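Long-range contacts in pesticidal crystal protein CRY4AA (PDB 2C9K), which kills mosquito larvae by binding to midgut epithelial cells and promoting their colloid-osmotic lysis: residues A[524-529]-A[599-604]; A[549-554]-A[569-574]. One frame throughout, in Å; residues are numbered along the deposited sequence.

Interaction 1 (A[524-529]-A[599-604]); sequences RYASNG and TVLIDK
Arg524 pairs with both Asp603 and Lys604 where the end of strand 517-527 runs antiparallel to the start of strand 600-609. Taking the backbone bonds first, Arg524 N gives a nearly straight bond to Lys604 O (2.9 Å, 174° at the hydrogen), while Arg524 O accepts from two successive amides. Asp603 N comes in nearly along the C=O axis, and Lys604 N meets the same oxygen on a lone pair at 3.2 Å. Two residues facing one make a classic beta bulge. Past it the register is regular: Ala526 and Leu601 form a hydrogen-bonded pair, with Ala526 O taking Leu601 N at 2.7 Å, and Asn528 N reaches Thr599 O. A side-chain bond closes this end: Asn528 OD1 accepts weakly from Thr599 N, bent to 128°, while Asn528 ND2 is held by Gly557 O.

The charged groups sit beside the bulge. Arg524 and Asp603 lie side by side and point the same way, and the arginine chain is extended from CG to NE. Its NH1 meets Asp603 OD2 at 2.8 Å, with that oxygen near the guanidinium plane but approached from above the carboxylate, the two planes being 69° apart. Asp603 OD1 takes Lys604 NZ on its syn lone pair, so the carboxylate bridges two cations whose like charges it probably offsets; Thr495 O is a further partner of NZ.

Apolar contacts flank the pairing on both faces. Ala526 CB meets Leu601 CB at 3.9 Å on the face shared with Arg524; on the other, Tyr525 CB touches Ile602 CD1, and Val600 CG1 comes obliquely to the Tyr525 ring, nearest CD1. This is a bulged antiparallel strand pair, buried inside the C-terminal beta-sandwich domain characteristic of three-domain Cry toxins.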
ATOM      1  N   ARG A 524       4.712  -7.321 -16.095  1.00 25.56           N
ATOM      2  CA  ARG A 524       5.672  -7.564 -15.011  1.00 26.31           C
ATOM      3  C   ARG A 524       5.151  -8.811 -14.309  1.00 27.00           C
ATOM      4  O   ARG A 524       4.157  -8.755 -13.587  1.00 27.19           O
ATOM      5  CB  ARG A 524       5.713  -6.385 -14.026  1.00 25.54           C
ATOM      6  CG  ARG A 524       6.809  -6.499 -12.953  1.00 26.21           C
ATOM      7  CD  ARG A 524       7.033  -5.181 -12.208  1.00 25.94           C
ATOM      8  NE  ARG A 524       8.247  -5.161 -11.381  1.00 27.21           N
ATOM      9  CZ  ARG A 524       8.333  -5.608 -10.126  1.00 27.73           C
ATOM     10  NH1 ARG A 524       7.276  -6.127  -9.518  1.00 29.04           N
ATOM     11  NH2 ARG A 524       9.480  -5.523  -9.467  1.00 25.02           N
ATOM     12  N   TYR A 525       5.828  -9.933 -14.524  1.00 27.56           N
ATOM     13  CA  TYR A 525       5.394 -11.208 -13.964  1.00 27.87           C
ATOM     14  C   TYR A 525       6.533 -11.981 -13.324  1.00 28.51           C
ATOM     15  O   TYR A 525       7.693 -11.590 -13.404  1.00 29.64           O
ATOM     16  CB  TYR A 525       4.842 -12.079 -15.084  1.00 27.97           C
ATOM     17  CG  TYR A 525       5.965 -12.595 -15.963  1.00 30.02           C
ATOM     18  CD1 TYR A 525       6.337 -13.944 -15.947  1.00 29.69           C
ATOM     19  CD2 TYR A 525       6.727 -11.715 -16.732  1.00 30.28           C
ATOM     20  CE1 TYR A 525       7.440 -14.394 -16.667  1.00 28.52           C
ATOM     21  CE2 TYR A 525       7.833 -12.160 -17.454  1.00 30.21           C
ATOM     22  CZ  TYR A 525       8.183 -13.495 -17.414  1.00 29.71           C
ATOM     23  OH  TYR A 525       9.284 -13.919 -18.113  1.00 31.07           O
ATOM     24  N   ALA A 526       6.169 -13.109 -12.727  1.00 29.68           N
ATOM     25  CA  ALA A 526       7.103 -14.029 -12.088  1.00 30.15           C
ATOM     26  C   ALA A 526       6.720 -15.394 -12.654  1.00 31.27           C
ATOM     27  O   ALA A 526       5.568 -15.612 -13.042  1.00 30.56           O
ATOM     28  CB  ALA A 526       6.924 -14.014 -10.576  1.00 31.02           C
ATOM     29  N   SER A 527       7.672 -16.316 -12.704  1.00 32.44           N
ATOM     30  CA  SER A 527       7.380 -17.631 -13.261  1.00 32.49           C
ATOM     31  C   SER A 527       8.501 -18.627 -13.059  1.00 32.02           C
ATOM     32  O   SER A 527       9.665 -18.307 -13.271  1.00 32.38           O
ATOM     33  CB  SER A 527       7.107 -17.500 -14.761  1.00 32.48           C
ATOM     34  OG  SER A 527       6.981 -18.770 -15.377  1.00 32.47           O
ATOM     35  N   ASN A 528       8.151 -19.835 -12.642  1.00 31.54           N
ATOM     36  CA  ASN A 528       9.156 -20.867 -12.482  1.00 32.05           C
ATOM     37  C   ASN A 528       9.162 -21.652 -13.796  1.00 32.47           C
ATOM     38  O   ASN A 528       9.155 -21.049 -14.870  1.00 30.97           O
ATOM     39  CB  ASN A 528       8.846 -21.773 -11.283  1.00 31.40           C
ATOM     40  CG  ASN A 528       7.403 -22.211 -11.243  1.00 32.13           C
ATOM     41  OD1 ASN A 528       6.755 -22.332 -12.285  1.00 33.00           O
ATOM     42  ND2 ASN A 528       6.890 -22.469 -10.041  1.00 29.34           N
ATOM     43  N   GLY A 529       9.162 -22.980 -13.724  1.00 33.73           N
ATOM     44  CA  GLY A 529       9.194 -23.774 -14.942  1.00 35.15           C
ATOM     45  C   GLY A 529      10.562 -23.734 -15.607  1.00 35.57           C
ATOM     46  O   GLY A 529      11.538 -23.277 -15.016  1.00 35.15           O
ATOM     47  N   THR A 599       4.112 -22.376 -12.833  1.00 32.18           N
ATOM     48  CA  THR A 599       3.402 -21.288 -12.164  1.00 31.19           C
ATOM     49  C   THR A 599       3.797 -19.929 -12.722  1.00 31.11           C
ATOM     50  O   THR A 599       4.981 -19.633 -12.879  1.00 33.21           O
ATOM     51  CB  THR A 599       3.699 -21.262 -10.646  1.00 30.82           C
ATOM     52  OG1 THR A 599       3.152 -22.431 -10.020  1.00 30.52           O
ATOM     53  CG2 THR A 599       3.103 -20.020 -10.010  1.00 29.61           C
ATOM     54  N   VAL A 600       2.797 -19.103 -13.011  1.00 30.03           N
ATOM     55  CA  VAL A 600       3.026 -17.757 -13.527  1.00 27.42           C
ATOM     56  C   VAL A 600       2.289 -16.770 -12.626  1.00 25.95           C
ATOM     57  O   VAL A 600       1.088 -16.906 -12.389  1.00 24.71           O
ATOM     58  CB  VAL A 600       2.503 -17.607 -14.977  1.00 27.41           C
ATOM     59  CG1 VAL A 600       2.676 -16.165 -15.453  1.00 27.50           C
ATOM     60  CG2 VAL A 600       3.256 -18.553 -15.897  1.00 26.20           C
ATOM     61  N   LEU A 601       3.013 -15.789 -12.103  1.00 25.00           N
ATOM     62  CA  LEU A 601       2.393 -14.796 -11.242  1.00 24.73           C
ATOM     63  C   LEU A 601       2.363 -13.442 -11.943  1.00 24.41           C
ATOM     64  O   LEU A 601       3.402 -12.846 -12.216  1.00 23.93           O
ATOM     65  CB  LEU A 601       3.148 -14.703  -9.916  1.00 25.81           C
ATOM     66  CG  LEU A 601       3.173 -16.001  -9.100  1.00 28.57           C
ATOM     67  CD1 LEU A 601       3.969 -15.787  -7.827  1.00 29.91           C
ATOM     68  CD2 LEU A 601       1.754 -16.441  -8.766  1.00 29.19           C
ATOM     69  N   ILE A 602       1.160 -12.972 -12.254  1.00 23.78           N
ATOM     70  CA  ILE A 602       0.997 -11.693 -12.929  1.00 23.40           C
ATOM     71  C   ILE A 602       0.914 -10.548 -11.936  1.00 22.79           C
ATOM     72  O   ILE A 602       0.017 -10.509 -11.095  1.00 22.45           O
ATOM     73  CB  ILE A 602      -0.282 -11.656 -13.777  1.00 22.85           C
ATOM     74  CG1 ILE A 602      -0.181 -12.648 -14.935  1.00 21.47           C
ATOM     75  CG2 ILE A 602      -0.495 -10.258 -14.303  1.00 23.01           C
ATOM     76  CD1 ILE A 602       0.861 -12.288 -15.954  1.00 20.29           C
ATOM     77  N   ASP A 603       1.838  -9.602 -12.062  1.00 22.76           N
ATOM     78  CA  ASP A 603       1.882  -8.446 -11.178  1.00 21.82           C
ATOM     79  C   ASP A 603       1.273  -7.178 -11.782  1.00 20.98           C
ATOM     80  O   ASP A 603       0.183  -6.753 -11.384  1.00 19.54           O
ATOM     81  CB  ASP A 603       3.332  -8.193 -10.762  1.00 24.46           C
ATOM     82  CG  ASP A 603       3.497  -6.926  -9.963  1.00 27.24           C
ATOM     83  OD1 ASP A 603       2.616  -6.635  -9.121  1.00 28.02           O
ATOM     84  OD2 ASP A 603       4.518  -6.234 -10.172  1.00 27.65           O
ATOM     85  N   LYS A 604       1.964  -6.583 -12.750  1.00 19.89           N
ATOM     86  CA  LYS A 604       1.491  -5.350 -13.371  1.00 19.77           C
ATOM     87  C   LYS A 604       1.331  -5.440 -14.893  1.00 19.94           C
ATOM     88  O   LYS A 604       2.095  -6.125 -15.576  1.00 19.90           O
ATOM     89  CB  LYS A 604       2.464  -4.196 -13.073  1.00 20.38           C
ATOM     90  CG  LYS A 604       2.968  -4.066 -11.641  1.00 19.57           C
ATOM     91  CD  LYS A 604       1.986  -3.365 -10.734  1.00 21.25           C
ATOM     92  CE  LYS A 604       2.627  -3.017  -9.382  1.00 24.45           C
ATOM     93  NZ  LYS A 604       3.111  -4.201  -8.589  1.00 23.36           N
TER

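Interaction 2 (A[549-554]-A[569-574]); sequences MALNPT and QYLEFS
Met549 lays its sulfur over one face of the Phe573 ring, with SD 3.7 Å from the ring centroid and only 19° off the normal, displaced toward the CD2-CE2 rim. The two side chains cross at about a right angle. Met549 CG lies between the backbone N and the carbonyl carbon (chi1 63°) and packs against Phe573 CE2 at 3.4 Å. A bend about the CG-SD bond (chi3 -39°) brings CE to Leu571 CB at 3.5 Å and to Glu572 O.

This Met-aromatic contact lies where the two sheets of the C-terminal beta sandwich face each other, with Phe573 buried and Met549 partly exposed: strand 545-550 is an edge of one sheet, strand 569-572 is paired with strand 517-527 in the other, and Phe573 also packs on Ile537 and Leu539. The segments run in opposite directions without pairing as strands, their nearest CA atoms being more than 6 Å apart.

Further along, Leu571 CD1 touches both Ala550 O and Leu551 CD2, 3.5 Å from the latter. The leucine side chains cross obliquely. At the Gln569 end, Thr554 CG2 approaches Gln569 CB at 4.2 Å, while Thr554 OG1 is hydrogen-bonded to Asp567 O and Ser527 N.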
ATOM      1  N   MET A 549       2.603 -14.127 -26.559  1.00 30.27           N
ATOM      2  CA  MET A 549       4.024 -14.312 -26.310  1.00 29.97           C
ATOM      3  C   MET A 549       4.312 -15.415 -25.277  1.00 29.43           C
ATOM      4  O   MET A 549       3.436 -15.824 -24.510  1.00 27.62           O
ATOM      5  CB  MET A 549       4.644 -12.978 -25.860  1.00 29.18           C
ATOM      6  CG  MET A 549       4.094 -12.437 -24.552  1.00 32.54           C
ATOM      7  SD  MET A 549       4.823 -10.860 -24.000  1.00 37.70           S
ATOM      8  CE  MET A 549       6.574 -11.108 -24.450  1.00 38.82           C
ATOM      9  N   ALA A 550       5.551 -15.898 -25.281  1.00 29.38           N
ATOM     10  CA  ALA A 550       5.990 -16.929 -24.353  1.00 28.80           C
ATOM     11  C   ALA A 550       6.712 -16.260 -23.192  1.00 28.81           C
ATOM     12  O   ALA A 550       7.521 -15.354 -23.395  1.00 28.59           O
ATOM     13  CB  ALA A 550       6.925 -17.891 -25.051  1.00 27.98           C
ATOM     14  N   LEU A 551       6.408 -16.700 -21.977  1.00 28.58           N
ATOM     15  CA  LEU A 551       7.038 -16.149 -20.788  1.00 28.99           C
ATOM     16  C   LEU A 551       8.278 -16.972 -20.461  1.00 30.07           C
ATOM     17  O   LEU A 551       8.365 -18.142 -20.832  1.00 31.03           O
ATOM     18  CB  LEU A 551       6.055 -16.176 -19.617  1.00 27.92           C
ATOM     19  CG  LEU A 551       4.852 -15.241 -19.753  1.00 27.94           C
ATOM     20  CD1 LEU A 551       3.942 -15.403 -18.545  1.00 30.07           C
ATOM     21  CD2 LEU A 551       5.329 -13.805 -19.869  1.00 25.76           C
ATOM     22  N   ASN A 552       9.239 -16.363 -19.771  1.00 30.16           N
ATOM     23  CA  ASN A 552      10.474 -17.053 -19.411  1.00 30.41           C
ATOM     24  C   ASN A 552      10.516 -17.377 -17.927  1.00 30.22           C
ATOM     25  O   ASN A 552       9.834 -16.738 -17.120  1.00 31.83           O
ATOM     26  CB  ASN A 552      11.680 -16.179 -19.740  1.00 31.77           C
ATOM     27  CG  ASN A 552      11.729 -15.774 -21.195  1.00 34.96           C
ATOM     28  OD1 ASN A 552      12.241 -14.703 -21.528  1.00 36.46           O
ATOM     29  ND2 ASN A 552      11.210 -16.630 -22.074  1.00 34.22           N
ATOM     30  N   PRO A 553      11.309 -18.389 -17.544  1.00 28.84           N
ATOM     31  CA  PRO A 553      11.406 -18.747 -16.125  1.00 27.76           C
ATOM     32  C   PRO A 553      12.088 -17.562 -15.465  1.00 27.40           C
ATOM     33  O   PRO A 553      12.899 -16.898 -16.100  1.00 28.18           O
ATOM     34  CB  PRO A 553      12.293 -19.976 -16.144  1.00 26.40           C
ATOM     35  CG  PRO A 553      12.019 -20.563 -17.485  1.00 27.62           C
ATOM     36  CD  PRO A 553      12.008 -19.373 -18.380  1.00 26.80           C
ATOM     37  N   THR A 554      11.768 -17.282 -14.210  1.00 28.24           N
ATOM     38  CA  THR A 554      12.383 -16.142 -13.534  1.00 28.35           C
ATOM     39  C   THR A 554      12.838 -16.505 -12.129  1.00 29.20           C
ATOM     40  O   THR A 554      13.666 -15.819 -11.527  1.00 28.83           O
ATOM     41  CB  THR A 554      11.402 -14.961 -13.468  1.00 27.27           C
ATOM     42  OG1 THR A 554      10.354 -15.257 -12.540  1.00 28.29           O
ATOM     43  CG2 THR A 554      10.793 -14.714 -14.843  1.00 25.99           C
ATOM     44  N   GLN A 569      10.275 -10.087 -13.586  1.00 28.67           N
ATOM     45  CA  GLN A 569      10.898  -9.540 -14.785  1.00 29.83           C
ATOM     46  C   GLN A 569       9.889  -8.896 -15.727  1.00 30.75           C
ATOM     47  O   GLN A 569       8.682  -8.910 -15.463  1.00 32.16           O
ATOM     48  CB  GLN A 569      11.690 -10.634 -15.499  1.00 31.05           C
ATOM     49  CG  GLN A 569      12.928 -11.057 -14.718  1.00 34.10           C
ATOM     50  CD  GLN A 569      13.897  -9.900 -14.498  1.00 37.45           C
ATOM     51  OE1 GLN A 569      14.790  -9.976 -13.649  1.00 38.46           O
ATOM     52  NE2 GLN A 569      13.729  -8.824 -15.274  1.00 38.10           N
ATOM     53  N   TYR A 570      10.380  -8.329 -16.826  1.00 29.61           N
ATOM     54  CA  TYR A 570       9.506  -7.647 -17.769  1.00 29.09           C
ATOM     55  C   TYR A 570       9.512  -8.169 -19.193  1.00 29.83           C
ATOM     56  O   TYR A 570      10.563  -8.279 -19.820  1.00 30.37           O
ATOM     57  CB  TYR A 570       9.856  -6.161 -17.830  1.00 29.06           C
ATOM     58  CG  TYR A 570       9.673  -5.381 -16.547  1.00 28.22           C
ATOM     59  CD1 TYR A 570      10.457  -5.646 -15.423  1.00 26.47           C
ATOM     60  CD2 TYR A 570       8.751  -4.330 -16.479  1.00 27.73           C
ATOM     61  CE1 TYR A 570      10.333  -4.881 -14.263  1.00 26.15           C
ATOM     62  CE2 TYR A 570       8.619  -3.559 -15.326  1.00 27.22           C
ATOM     63  CZ  TYR A 570       9.415  -3.840 -14.224  1.00 26.07           C
ATOM     64  OH  TYR A 570       9.295  -3.076 -13.096  1.00 24.43           O
ATOM     65  N   LEU A 571       8.325  -8.473 -19.708  1.00 30.97           N
ATOM     66  CA  LEU A 571       8.184  -8.921 -21.091  1.00 32.53           C
ATOM     67  C   LEU A 571       7.183  -7.999 -21.759  1.00 34.11           C
ATOM     68  O   LEU A 571       6.250  -7.515 -21.117  1.00 35.08           O
ATOM     69  CB  LEU A 571       7.709 -10.375 -21.179  1.00 31.71           C
ATOM     70  CG  LEU A 571       8.862 -11.380 -21.202  1.00 30.89           C
ATOM     71  CD1 LEU A 571       8.330 -12.802 -21.326  1.00 30.37           C
ATOM     72  CD2 LEU A 571       9.783 -11.037 -22.364  1.00 29.28           C
ATOM     73  N   GLU A 572       7.384  -7.762 -23.052  1.00 34.82           N
ATOM     74  CA  GLU A 572       6.539  -6.863 -23.820  1.00 35.52           C
ATOM     75  C   GLU A 572       6.045  -7.543 -25.088  1.00 35.61           C
ATOM     76  O   GLU A 572       6.799  -8.254 -25.750  1.00 36.97           O
ATOM     77  CB  GLU A 572       7.363  -5.632 -24.182  1.00 38.07           C
ATOM     78  CG  GLU A 572       6.604  -4.476 -24.761  1.00 43.16           C
ATOM     79  CD  GLU A 572       7.511  -3.285 -25.010  1.00 46.23           C
ATOM     80  OE1 GLU A 572       8.211  -2.853 -24.063  1.00 47.19           O
ATOM     81  OE2 GLU A 572       7.525  -2.778 -26.152  1.00 50.02           O
ATOM     82  N   PHE A 573       4.779  -7.337 -25.428  1.00 34.83           N
ATOM     83  CA  PHE A 573       4.238  -7.931 -26.637  1.00 33.10           C
ATOM     84  C   PHE A 573       4.781  -7.149 -27.828  1.00 34.28           C
ATOM     85  O   PHE A 573       5.033  -5.951 -27.725  1.00 34.01           O
ATOM     86  CB  PHE A 573       2.718  -7.868 -26.633  1.00 31.29           C
ATOM     87  CG  PHE A 573       2.082  -8.649 -25.531  1.00 29.44           C
ATOM     88  CD1 PHE A 573       1.698  -8.027 -24.354  1.00 29.60           C
ATOM     89  CD2 PHE A 573       1.831 -10.006 -25.684  1.00 28.77           C
ATOM     90  CE1 PHE A 573       1.069  -8.743 -23.343  1.00 30.53           C
ATOM     91  CE2 PHE A 573       1.204 -10.734 -24.680  1.00 29.08           C
ATOM     92  CZ  PHE A 573       0.819 -10.102 -23.506  1.00 30.13           C
ATOM     93  N   SER A 574       4.948  -7.827 -28.957  1.00 35.38           N
ATOM     94  CA  SER A 574       5.481  -7.194 -30.152  1.00 36.80           C
ATOM     95  C   SER A 574       4.526  -6.218 -30.828  1.00 38.18           C
ATOM     96  O   SER A 574       4.801  -5.020 -30.892  1.00 38.89           O
ATOM     97  CB  SER A 574       5.927  -8.264 -31.146  1.00 37.45           C
ATOM     98  OG  SER A 574       4.883  -9.178 -31.415  1.00 39.81           O
TER

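Both contacts lie in the C-terminal domain, their centres about 9 Å apart, and interaction 2 is nested in the chain excursion that interaction 1 closes. Interaction 1 joins neighbouring strands within one sheet and is entirely buried, held by backbone bonds and a charged network. Interaction 2, partly buried and nearer the surface, joins elements of the two sheets through sulfur, aromatic and aliphatic groups. Strand 517-527 links them, since 569-572 and 600-609 both pair with it. The two contacts also touch directly: Tyr525 OH is hydrogen-bonded to Asn552 N, and Val600 CG1 packs on Leu551 CD1 at 3.4 Å.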